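Local coordinates for protein polyketide synthase type I (Bacillus amyloliquefaciens, PDB 5KKU) that probably dehydrates beta-hydroxyacyl intermediates bound to a carrier protein, as the N-terminal dehydratase domain of a polyketide synthase of the difficidin assembly line, at residues E70-H75 with S93-N98; I15-Y20 with V66-E71. One frame throughout, in Å; residues are numbered along the deposited sequence.

How the contacts relate
From the N terminus, strand 9-15 runs into the turn at 15-20, which leads to helix 20-23; contact 2 brings this turn against 66-71, closing a loop of 45 residues that holds helix 37-49 and strand 55-62. The chain then passes through Glu70 and Glu71, shared by both contacts, into strand 73-83. Contact 1 closes the hairpin that this strand forms with 86-97. The two loops therefore follow one another and meet at 70-71. Asp73 OD1 to the backbone N of His17 and Lys74 NZ to Val67 O, probable hydrogen bonds, link the contacts, tying hairpin, turn and strand 66-67 together within the predicted N-terminal hotdog fold.

Contact 1: E70-H75 with S93-N98; sequences EEFDKH and SEKAKN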
# COMPACT_ATOMS: atom_id res chain seq x y z
N GLU A 70 1.79 -23.10 2.13
CA GLU A 70 2.30 -24.06 3.05
C GLU A 70 3.55 -24.74 2.51
O GLU A 70 4.41 -25.13 3.25
CB GLU A 70 1.26 -25.08 3.39
CG GLU A 70 0.19 -24.50 4.27
CD GLU A 70 0.57 -24.45 5.73
OE1 GLU A 70 1.58 -25.08 6.08
OE2 GLU A 70 -0.13 -23.80 6.51
N GLU A 71 3.59 -24.90 1.20
CA GLU A 71 4.65 -25.55 0.51
C GLU A 71 5.92 -24.71 0.37
O GLU A 71 6.95 -25.27 0.20
CB GLU A 71 4.19 -25.97 -0.85
CG GLU A 71 3.05 -26.95 -0.91
CD GLU A 71 3.21 -28.10 0.02
OE1 GLU A 71 4.11 -28.88 -0.20
OE2 GLU A 71 2.47 -28.22 0.99
N PHE A 72 5.80 -23.39 0.37
CA PHE A 72 6.95 -22.49 0.22
C PHE A 72 6.84 -21.10 0.84
O PHE A 72 5.83 -20.51 0.86
CB PHE A 72 7.37 -22.32 -1.25
CG PHE A 72 6.27 -21.92 -2.14
CD1 PHE A 72 5.93 -20.62 -2.28
CD2 PHE A 72 5.55 -22.86 -2.80
CE1 PHE A 72 4.91 -20.24 -3.08
CE2 PHE A 72 4.52 -22.50 -3.59
CZ PHE A 72 4.21 -21.18 -3.74
N ASP A 73 7.93 -20.57 1.32
CA ASP A 73 7.98 -19.19 1.71
C ASP A 73 8.50 -18.36 0.55
O ASP A 73 8.57 -18.83 -0.55
CB ASP A 73 8.86 -19.02 2.91
CG ASP A 73 8.39 -19.79 4.10
OD1 ASP A 73 7.20 -19.91 4.29
OD2 ASP A 73 9.21 -20.24 4.85
N LYS A 74 8.89 -17.13 0.79
CA LYS A 74 9.53 -16.34 -0.23
C LYS A 74 10.74 -15.60 0.27
O LYS A 74 10.73 -15.12 1.33
CB LYS A 74 8.56 -15.37 -0.87
CG LYS A 74 7.49 -16.00 -1.67
CD LYS A 74 8.03 -16.68 -2.87
CE LYS A 74 7.26 -16.23 -4.06
NZ LYS A 74 5.94 -16.88 -4.19
N HIS A 75 11.76 -15.52 -0.55
CA HIS A 75 12.86 -14.62 -0.35
C HIS A 75 12.80 -13.51 -1.31
O HIS A 75 12.69 -13.72 -2.45
CB HIS A 75 14.20 -15.33 -0.50
CG HIS A 75 14.59 -16.12 0.70
ND1 HIS A 75 15.81 -16.72 0.81
CD2 HIS A 75 13.92 -16.43 1.82
CE1 HIS A 75 15.88 -17.35 1.95
NE2 HIS A 75 14.75 -17.19 2.59
N SER A 93 11.73 -11.74 -6.25
CA SER A 93 11.55 -12.77 -5.26
C SER A 93 11.62 -14.19 -5.76
O SER A 93 11.49 -14.45 -6.91
CB SER A 93 10.25 -12.56 -4.53
OG SER A 93 9.21 -12.41 -5.41
N GLU A 94 11.76 -15.11 -4.85
CA GLU A 94 12.00 -16.48 -5.17
C GLU A 94 11.43 -17.39 -4.14
O GLU A 94 11.35 -16.99 -3.04
CB GLU A 94 13.49 -16.67 -5.22
CG GLU A 94 14.02 -17.99 -5.65
CD GLU A 94 15.41 -18.25 -5.13
OE1 GLU A 94 16.15 -17.32 -4.92
OE2 GLU A 94 15.75 -19.40 -4.98
N LYS A 95 11.05 -18.60 -4.51
CA LYS A 95 10.57 -19.55 -3.55
C LYS A 95 11.69 -19.98 -2.58
O LYS A 95 12.83 -20.10 -2.97
CB LYS A 95 9.97 -20.76 -4.23
CG LYS A 95 8.53 -20.67 -4.67
CD LYS A 95 8.12 -22.00 -5.30
CE LYS A 95 6.98 -21.94 -6.31
NZ LYS A 95 7.24 -21.16 -7.52
N ALA A 96 11.37 -20.21 -1.33
CA ALA A 96 12.32 -20.79 -0.40
C ALA A 96 11.62 -21.74 0.53
O ALA A 96 10.45 -21.72 0.64
CB ALA A 96 13.00 -19.71 0.38
N LYS A 97 12.38 -22.55 1.22
CA LYS A 97 11.84 -23.48 2.18
C LYS A 97 12.82 -23.70 3.34
O LYS A 97 13.98 -23.87 3.14
CB LYS A 97 11.48 -24.79 1.52
CG LYS A 97 10.43 -25.57 2.25
CD LYS A 97 9.70 -26.55 1.36
CE LYS A 97 8.76 -27.41 2.17
NZ LYS A 97 8.22 -28.61 1.49
N ASN A 98 12.30 -23.64 4.55
CA ASN A 98 13.12 -23.79 5.73
C ASN A 98 14.40 -22.96 5.68
O ASN A 98 15.48 -23.48 5.96
CB ASN A 98 13.45 -25.26 5.93
CG ASN A 98 12.25 -26.07 6.37
OD1 ASN A 98 11.42 -25.59 7.07
ND2 ASN A 98 12.20 -27.30 5.98
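The open end of the antiparallel beta hairpin 73-83/86-97, in the predicted N-terminal hotdog fold, is paired here. Asp73 with Ala96 and His75 with Glu94 are hydrogen-bonded pairs; Lys74 with Lys95 between them is non-hydrogen-bonded. His75 N gives a straight bond to Glu94 O (2.9 Å, 164°), almost along the C=O axis. Ala96 N reaches Asp73 O at 3.2 Å, but from above the carbonyl plane, off its lone pairs. On the face bearing Asp73, His75, Glu94 and Ala96, the methyl CB of Ala96 sits over the centre of the His75 imidazole, 3.7 Å above its plane, a CH-pi contact suited to a small residue. Phe72, its CG in the crowded position between N and carbonyl carbon (chi1 53°), offers a ring face to the Lys95 chain, which crosses it obliquely with CD 3.8 Å from the ring centroid. Lys74 folds back, CD 3.3 Å from Glu94 O, while its NZ bonds Val67 O. Lys97, extended, lays CD 3.2 Å from Glu71 O. The lysines thus contribute mainly their methylenes; Lys95 NZ gives at most a weak cation-pi attraction, and Glu71 OE1 and Lys97 NZ, 4.5 Å apart and beyond a salt bridge, may attract only loosely.

Contact 2: I15-Y20 with V66-E71; sequences ISHTNY and VVTSEE
Segments 15-20 and 66-71 come closest at His17 and Thr68, whose CA atoms lie 5.1 Å apart, where a type I turn from Ser16 to Asn19 meets the chain leaving the weakly bonded strand 66-67. With CG anti to the backbone N (chi1 -174°), the His17 ring reaches across to the other segment, and ND1 and Thr68 OG1 share a hydrogen bond of 2.9 Å at the ring edge. In Thr68, OG1 stands in the crowded position between N and carbonyl carbon, facing His17 ND1, which leaves CG2 3.9 Å from Ile15 O. The Ser69-Glu70 peptide covers one face of the imidazole: Glu70 N stands 3.4 Å above the ring plane, over its centre, and Ser69 O lies 3.0 Å from His17 CG. The Glu70 side chain, bent at chi2, crosses that of His17 at about a right angle, OE2 3.6 Å from NE2, the carboxylate and ring planes 70° apart; its negative charge could favour a protonated imidazole. Ser69 OG accepts from Glu71 N in an ST turn. Branched Ile15 and Val66 make an apolar contact, CG2 to CG1 at 4.2 Å. The side chain of the predicted catalytic His25 lies about 10 Å from that of Thr68. Ile15 and Val66 touch Leu33 of strand 30-33, whose Arg31 pairs with Thr68 through the backbone and gives NH1 to His17 O, while Asn19 N-caps helix 20-23.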
# COMPACT_ATOMS: atom_id res chain seq x y z
N ILE A 15 9.79 -13.06 3.37
CA ILE A 15 8.36 -13.09 3.58
C ILE A 15 7.88 -14.53 3.73
O ILE A 15 7.69 -15.22 2.80
CB ILE A 15 7.60 -12.46 2.42
CG1 ILE A 15 7.97 -11.01 2.21
CG2 ILE A 15 6.12 -12.58 2.62
CD1 ILE A 15 7.87 -10.14 3.43
N SER A 16 7.71 -14.98 4.95
CA SER A 16 7.25 -16.33 5.18
C SER A 16 5.74 -16.49 5.12
O SER A 16 5.03 -15.56 5.24
CB SER A 16 7.78 -16.85 6.47
OG SER A 16 7.26 -16.13 7.53
N HIS A 17 5.28 -17.71 4.95
CA HIS A 17 3.88 -18.05 4.91
C HIS A 17 3.15 -17.67 6.18
O HIS A 17 2.00 -17.38 6.14
CB HIS A 17 3.71 -19.56 4.58
CG HIS A 17 2.31 -20.01 4.37
ND1 HIS A 17 1.55 -19.57 3.32
CD2 HIS A 17 1.54 -20.85 5.07
CE1 HIS A 17 0.37 -20.13 3.38
NE2 HIS A 17 0.33 -20.90 4.44
N THR A 18 3.85 -17.66 7.31
CA THR A 18 3.31 -17.31 8.60
C THR A 18 3.34 -15.83 8.94
O THR A 18 2.88 -15.41 9.96
CB THR A 18 3.93 -18.08 9.77
OG1 THR A 18 5.32 -17.92 9.76
CG2 THR A 18 3.59 -19.52 9.67
N ASN A 19 3.88 -15.01 8.05
CA ASN A 19 3.87 -13.58 8.25
C ASN A 19 2.44 -13.04 8.41
O ASN A 19 1.60 -13.34 7.64
CB ASN A 19 4.60 -12.89 7.10
CG ASN A 19 4.85 -11.44 7.37
OD1 ASN A 19 3.95 -10.66 7.33
ND2 ASN A 19 6.07 -11.09 7.64
N TYR A 20 2.22 -12.24 9.44
CA TYR A 20 0.89 -11.79 9.76
C TYR A 20 0.21 -11.07 8.61
O TYR A 20 -0.95 -11.13 8.52
CB TYR A 20 0.83 -10.90 11.00
CG TYR A 20 1.07 -11.55 12.33
CD1 TYR A 20 0.15 -12.37 12.89
CD2 TYR A 20 2.20 -11.29 13.04
CE1 TYR A 20 0.35 -12.93 14.12
CE2 TYR A 20 2.41 -11.85 14.25
CZ TYR A 20 1.46 -12.66 14.78
OH TYR A 20 1.63 -13.21 15.94
N VAL A 66 3.54 -11.09 -4.40
CA VAL A 66 4.26 -12.07 -3.61
C VAL A 66 3.25 -13.01 -2.94
O VAL A 66 2.56 -12.62 -2.06
CB VAL A 66 5.17 -11.41 -2.56
CG1 VAL A 66 5.67 -12.41 -1.55
CG2 VAL A 66 6.31 -10.68 -3.20
N VAL A 67 3.18 -14.25 -3.41
CA VAL A 67 2.29 -15.27 -2.89
C VAL A 67 3.03 -16.32 -2.07
O VAL A 67 3.99 -16.84 -2.51
CB VAL A 67 1.52 -15.92 -4.03
CG1 VAL A 67 0.80 -17.18 -3.60
CG2 VAL A 67 0.55 -14.95 -4.63
N THR A 68 2.48 -16.67 -0.93
CA THR A 68 3.04 -17.74 -0.12
C THR A 68 2.18 -18.97 -0.06
O THR A 68 1.05 -18.93 -0.40
CB THR A 68 3.41 -17.30 1.31
OG1 THR A 68 2.24 -17.07 2.08
CG2 THR A 68 4.16 -16.09 1.28
N SER A 69 2.74 -20.05 0.41
CA SER A 69 2.06 -21.31 0.49
C SER A 69 2.53 -22.09 1.71
O SER A 69 3.53 -21.79 2.26
CB SER A 69 2.32 -22.08 -0.79
OG SER A 69 1.85 -23.38 -0.76
N GLU A 70 1.79 -23.10 2.13
CA GLU A 70 2.30 -24.06 3.05
C GLU A 70 3.55 -24.74 2.51
O GLU A 70 4.41 -25.13 3.25
CB GLU A 70 1.26 -25.08 3.39
CG GLU A 70 0.19 -24.50 4.27
CD GLU A 70 0.57 -24.45 5.73
OE1 GLU A 70 1.58 -25.08 6.08
OE2 GLU A 70 -0.13 -23.80 6.51
N GLU A 71 3.59 -24.90 1.20
CA GLU A 71 4.65 -25.55 0.51
C GLU A 71 5.92 -24.71 0.37
O GLU A 71 6.95 -25.27 0.20
CB GLU A 71 4.19 -25.97 -0.85
CG GLU A 71 3.05 -26.95 -0.91
CD GLU A 71 3.21 -28.10 0.02
OE1 GLU A 71 4.11 -28.88 -0.20
OE2 GLU A 71 2.47 -28.22 0.99